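Long-range contacts in chloramphenicol acetyltransferase (Vibrio fischeri, PDB 5UX9), which probably inactivates chloramphenicol by transferring the acetyl group of acetyl-CoA to its 3-hydroxyl, as a trimeric enzyme of the hexapeptide-repeat transferase family: residues 151-156 with 165-170; 128-133 with 140-145. All coordinates share one frame; numbering follows the deposited sequence.

Contact 1 (151-156 with 165-170); sequences RAVITK and VGNNVV
N168 OD1 is gripped by the chain around T155 and K156. T155 OG1 donates to it at 2.8 Å. K156 N adds a longer bond to N168 OD1 at 3.3 Å, with an N-H...O angle of 143°. Both donors stand above the same face of the amide plane. T155 N also points at N168 OD1, but their modelled separation is too short to be reliable at this resolution. A chi1 of 70° sets T155 OG1 between its own backbone N and carbonyl carbon, where it can reach N168 OD1. On the other branch, the amide N168 ND2 rests on the methyl I154 CG2 at 3.8 Å in van der Waals contact, the two side chains crossing at about a right angle. At the other end V153 N donates to G166 O at 3.0 Å. That oxygen of G166 also receives a CA-H...O contact from A152 CA at 3.2 Å. N167 runs alongside V153 in the same direction, N167 OD1 lying 3.9 Å from V153 CG2. Outside the pair, V153 packs on R151 of the third subunit, and N167 on G166 of that same subunit. V165 and V169 exchange two backbone bonds around 166-168, with N167 centring an inverse gamma turn: the tip of a beta hairpin laid along strand 153-154, outermost in its sheet within this chain, at the last coil of a left-handed parallel beta-helix.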
loop_
_atom_site.group_PDB
_atom_site.type_symbol
_atom_site.label_atom_id
_atom_site.label_comp_id
_atom_site.label_asym_id
_atom_site.label_seq_id
_atom_site.Cartn_x
_atom_site.Cartn_y
_atom_site.Cartn_z
ATOM N N ARG A 151 -3.043 3.719 5.666
ATOM C CA ARG A 151 -2.814 2.395 5.081
ATOM C C ARG A 151 -3.553 1.295 5.835
ATOM O O ARG A 151 -3.150 0.129 5.806
ATOM C CB ARG A 151 -1.321 2.071 4.992
ATOM C CG ARG A 151 -0.732 2.374 3.629
ATOM C CD ARG A 151 0.526 1.575 3.380
ATOM N NE ARG A 151 1.425 2.270 2.466
ATOM C CZ ARG A 151 2.711 1.975 2.323
ATOM N NH1 ARG A 151 3.250 0.995 3.035
ATOM N NH2 ARG A 151 3.459 2.660 1.468
ATOM N N ALA A 152 -4.639 1.655 6.507
ATOM C CA ALA A 152 -5.492 0.668 7.146
ATOM C C ALA A 152 -6.427 0.043 6.122
ATOM O O ALA A 152 -6.843 0.686 5.153
ATOM C CB ALA A 152 -6.302 1.303 8.276
ATOM N N VAL A 153 -6.752 -1.226 6.337
ATOM C CA VAL A 153 -7.683 -1.956 5.486
ATOM C C VAL A 153 -8.909 -2.282 6.328
ATOM O O VAL A 153 -8.861 -3.158 7.202
ATOM C CB VAL A 153 -7.049 -3.222 4.895
ATOM C CG1 VAL A 153 -8.021 -3.905 3.945
ATOM C CG2 VAL A 153 -5.753 -2.875 4.177
ATOM N N ILE A 154 -10.005 -1.575 6.068
ATOM C CA ILE A 154 -11.244 -1.729 6.822
ATOM C C ILE A 154 -12.134 -2.719 6.077
ATOM O O ILE A 154 -12.579 -2.451 4.957
ATOM C CB ILE A 154 -11.951 -0.384 7.022
ATOM C CG1 ILE A 154 -11.009 0.638 7.671
ATOM C CG2 ILE A 154 -13.213 -0.554 7.850
ATOM C CD1 ILE A 154 -10.335 0.153 8.938
ATOM N N THR A 155 -12.397 -3.867 6.709
ATOM C CA THR A 155 -13.244 -4.910 6.144
ATOM C C THR A 155 -14.539 -5.133 6.912
ATOM O O THR A 155 -15.449 -5.777 6.380
ATOM C CB THR A 155 -12.481 -6.243 6.089
ATOM O OG1 THR A 155 -12.302 -6.740 7.424
ATOM C CG2 THR A 155 -11.122 -6.061 5.437
ATOM N N LYS A 156 -14.626 -4.663 8.150
ATOM C CA LYS A 156 -15.838 -4.729 8.949
ATOM C C LYS A 156 -16.377 -3.321 9.178
ATOM O O LYS A 156 -15.795 -2.326 8.738
ATOM C CB LYS A 156 -15.581 -5.430 10.285
ATOM C CG LYS A 156 -14.526 -6.515 10.250
ATOM C CD LYS A 156 -14.034 -6.830 11.651
ATOM C CE LYS A 156 -12.953 -7.897 11.638
ATOM N NZ LYS A 156 -12.327 -8.059 12.982
ATOM N N VAL A 165 -6.683 1.127 13.182
ATOM C CA VAL A 165 -5.428 1.150 12.445
ATOM C C VAL A 165 -5.132 -0.262 11.949
ATOM O O VAL A 165 -5.741 -1.240 12.384
ATOM C CB VAL A 165 -4.259 1.685 13.295
ATOM C CG1 VAL A 165 -4.655 2.973 14.005
ATOM C CG2 VAL A 165 -3.802 0.635 14.294
ATOM N N GLY A 166 -4.182 -0.354 11.020
ATOM C CA GLY A 166 -3.761 -1.656 10.530
ATOM C C GLY A 166 -4.882 -2.386 9.820
ATOM O O GLY A 166 -5.711 -1.788 9.127
ATOM N N ASN A 167 -4.917 -3.706 9.995
ATOM C CA ASN A 167 -5.936 -4.540 9.357
ATOM C C ASN A 167 -7.099 -4.723 10.328
ATOM O O ASN A 167 -7.259 -5.758 10.977
ATOM C CB ASN A 167 -5.341 -5.872 8.917
ATOM C CG ASN A 167 -4.200 -5.703 7.930
ATOM O OD1 ASN A 167 -4.149 -4.726 7.181
ATOM N ND2 ASN A 167 -3.278 -6.660 7.922
ATOM N N ASN A 168 -7.925 -3.674 10.420
ATOM C CA ASN A 168 -9.131 -3.666 11.255
ATOM C C ASN A 168 -8.806 -3.898 12.729
ATOM O O ASN A 168 -9.545 -4.579 13.445
ATOM C CB ASN A 168 -10.156 -4.689 10.760
ATOM C CG ASN A 168 -11.234 -4.066 9.900
ATOM O OD1 ASN A 168 -11.427 -4.461 8.752
ATOM N ND2 ASN A 168 -11.945 -3.091 10.453
ATOM N N VAL A 169 -7.701 -3.325 13.193
ATOM C CA VAL A 169 -7.317 -3.407 14.597
ATOM C C VAL A 169 -7.910 -2.199 15.312
ATOM O O VAL A 169 -7.494 -1.060 15.080
ATOM C CB VAL A 169 -5.795 -3.464 14.770
ATOM C CG1 VAL A 169 -5.431 -3.445 16.247
ATOM C CG2 VAL A 169 -5.231 -4.704 14.094
ATOM N N VAL A 170 -8.888 -2.442 16.179
ATOM C CA VAL A 170 -9.520 -1.367 16.936
ATOM C C VAL A 170 -8.594 -0.970 18.078
ATOM O O VAL A 170 -8.301 -1.779 18.964
ATOM C CB VAL A 170 -10.897 -1.791 17.464
ATOM C CG1 VAL A 170 -11.506 -0.672 18.293
ATOM C CG2 VAL A 170 -11.814 -2.166 16.311
#

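Contact 2 (128-133 with 140-145); sequences VWIGSE and VHIGDG
The flat group met here is the G143 peptide, approached by a methyl of V128. V128 CG2 lies 3.4 Å from G143 O; it stands off the oxygen end of the carbonyl and is tilted from the peptide plane, so it does not cover a face. The side chain of W129, the next residue, leaves its backbone away from 140-145, and its indole packs on I147 and stacks with H93 of the second subunit. Inside, the contact is aliphatic. I142 points toward 128-133 and its CG2 branch fits against both V128 methyls, 4.0 Å from V128 CG1 and 4.1 Å from V128 CG2, the side chains crossing at a slant. This branch is the one anti to the I142 backbone N, while the chi1 of -64° sends the longer CG1-CD1 arm in another direction. There the end of I142 comes against the side of the I130 CD1 methyl, 4.4 Å from I142 CD1, a looser touch. The backbones approach most closely at the corner, with V128 CA 5.1 Å from G145 CA. I148 lies against both I130 and I142, and V124 also touches I142, so neighbouring coils complete the core. Strands 129-130 and 141-142 belong to different sheets, and I130 and I142 each precede a glycine, as in the hexapeptide repeat. Aliphatic residues from two faces of the prism meeting in its interior are characteristic of the left-handed parallel beta-helix.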
loop_
_atom_site.group_PDB
_atom_site.type_symbol
_atom_site.label_atom_id
_atom_site.label_comp_id
_atom_site.label_asym_id
_atom_site.label_seq_id
_atom_site.Cartn_x
_atom_site.Cartn_y
_atom_site.Cartn_z
ATOM N N VAL A 128 -15.592 12.162 9.958
ATOM C CA VAL A 128 -14.740 10.991 9.783
ATOM C C VAL A 128 -13.418 11.432 9.170
ATOM O O VAL A 128 -13.398 12.163 8.171
ATOM C CB VAL A 128 -15.428 9.927 8.910
ATOM C CG1 VAL A 128 -14.461 8.800 8.587
ATOM C CG2 VAL A 128 -16.665 9.390 9.614
ATOM N N TRP A 129 -12.314 10.999 9.776
ATOM C CA TRP A 129 -10.968 11.241 9.265
ATOM C C TRP A 129 -10.398 9.901 8.816
ATOM O O TRP A 129 -10.175 9.008 9.640
ATOM C CB TRP A 129 -10.083 11.896 10.327
ATOM C CG TRP A 129 -8.637 12.022 9.924
ATOM C CD1 TRP A 129 -8.142 12.149 8.656
ATOM C CD2 TRP A 129 -7.499 12.021 10.797
ATOM N NE1 TRP A 129 -6.771 12.232 8.688
ATOM C CE2 TRP A 129 -6.351 12.155 9.989
ATOM C CE3 TRP A 129 -7.341 11.921 12.183
ATOM C CZ2 TRP A 129 -5.063 12.191 10.522
ATOM C CZ3 TRP A 129 -6.060 11.959 12.711
ATOM C CH2 TRP A 129 -4.939 12.092 11.881
ATOM N N ILE A 130 -10.179 9.764 7.510
ATOM C CA ILE A 130 -9.642 8.551 6.905
ATOM C C ILE A 130 -8.213 8.849 6.472
ATOM O O ILE A 130 -7.984 9.723 5.627
ATOM C CB ILE A 130 -10.505 8.079 5.723
ATOM C CG1 ILE A 130 -11.972 7.952 6.145
ATOM C CG2 ILE A 130 -9.982 6.759 5.150
ATOM C CD1 ILE A 130 -12.855 7.317 5.091
ATOM N N GLY A 131 -7.255 8.134 7.067
ATOM C CA GLY A 131 -5.850 8.378 6.808
ATOM C C GLY A 131 -5.438 8.081 5.377
ATOM O O GLY A 131 -6.188 7.523 4.576
ATOM N N SER A 132 -4.203 8.465 5.060
ATOM C CA SER A 132 -3.699 8.357 3.695
ATOM C C SER A 132 -3.522 6.901 3.279
ATOM O O SER A 132 -3.042 6.068 4.054
ATOM C CB SER A 132 -2.370 9.099 3.565
ATOM O OG SER A 132 -1.802 8.920 2.278
ATOM N N GLU A 133 -3.918 6.603 2.039
ATOM C CA GLU A 133 -3.722 5.292 1.417
ATOM C C GLU A 133 -4.417 4.173 2.190
ATOM O O GLU A 133 -4.003 3.013 2.127
ATOM C CB GLU A 133 -2.234 4.982 1.235
ATOM C CG GLU A 133 -1.625 5.665 0.019
ATOM C CD GLU A 133 -0.121 5.512 -0.055
ATOM O OE1 GLU A 133 0.535 6.375 -0.679
ATOM O OE2 GLU A 133 0.406 4.530 0.508
ATOM N N VAL A 140 -18.890 -1.515 3.720
ATOM C CA VAL A 140 -18.455 -1.158 5.065
ATOM C C VAL A 140 -19.182 0.105 5.507
ATOM O O VAL A 140 -19.277 1.079 4.752
ATOM C CB VAL A 140 -16.928 -0.969 5.112
ATOM C CG1 VAL A 140 -16.533 0.001 6.218
ATOM C CG2 VAL A 140 -16.237 -2.310 5.300
ATOM N N HIS A 141 -19.708 0.083 6.729
ATOM C CA HIS A 141 -20.301 1.255 7.356
ATOM C C HIS A 141 -19.316 1.819 8.372
ATOM O O HIS A 141 -18.776 1.074 9.195
ATOM C CB HIS A 141 -21.624 0.909 8.044
ATOM C CG HIS A 141 -22.691 0.430 7.107
ATOM N ND1 HIS A 141 -23.993 0.221 7.509
ATOM C CD2 HIS A 141 -22.651 0.117 5.789
ATOM C CE1 HIS A 141 -24.709 -0.198 6.481
ATOM N NE2 HIS A 141 -23.918 -0.272 5.425
ATOM N N ILE A 142 -19.083 3.128 8.312
ATOM C CA ILE A 142 -18.175 3.810 9.229
ATOM C C ILE A 142 -18.980 4.830 10.020
ATOM O O ILE A 142 -19.643 5.697 9.434
ATOM C CB ILE A 142 -17.009 4.485 8.493
ATOM C CG1 ILE A 142 -16.146 3.433 7.793
ATOM C CG2 ILE A 142 -16.171 5.297 9.467
ATOM C CD1 ILE A 142 -14.905 4.000 7.144
ATOM N N GLY A 143 -18.913 4.735 11.351
ATOM C CA GLY A 143 -19.705 5.590 12.208
ATOM C C GLY A 143 -19.163 7.002 12.314
ATOM O O GLY A 143 -18.038 7.305 11.915
ATOM N N ASP A 144 -19.998 7.880 12.869
ATOM C CA ASP A 144 -19.622 9.276 13.033
ATOM C C ASP A 144 -18.425 9.405 13.967
ATOM O O ASP A 144 -18.253 8.627 14.907
ATOM C CB ASP A 144 -20.795 10.087 13.587
ATOM C CG ASP A 144 -22.041 9.984 12.727
ATOM O OD1 ASP A 144 -21.916 9.992 11.486
ATOM O OD2 ASP A 144 -23.148 9.902 13.300
ATOM N N GLY A 145 -17.588 10.405 13.694
ATOM C CA GLY A 145 -16.450 10.694 14.542
ATOM C C GLY A 145 -15.350 9.659 14.537
ATOM O O GLY A 145 -14.421 9.764 15.343
#

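Contact 2 is the buried one, its centre about 6 Å from the centre of the chain, whereas contact 1 has its centre about 14 Å from that point and is only partly buried. Their chemistry follows: methyl packing fills the helix interior in contact 2, while contact 1 relies on backbone and amide bonds along a strand edge. Contact 1 nevertheless buries more surface between its segments, 345 against 169 Å². Segments 128-133 and 151-156 are directly joined, since R151 NE forms a salt bridge with E133 OE2 at 3.2 Å, and V140 CG2 packs against the backbone of T155 and K156. R151 also bonds the backbone O of E133 of another subunit, tying segments 151-156 and 128-133 to the subunit interface.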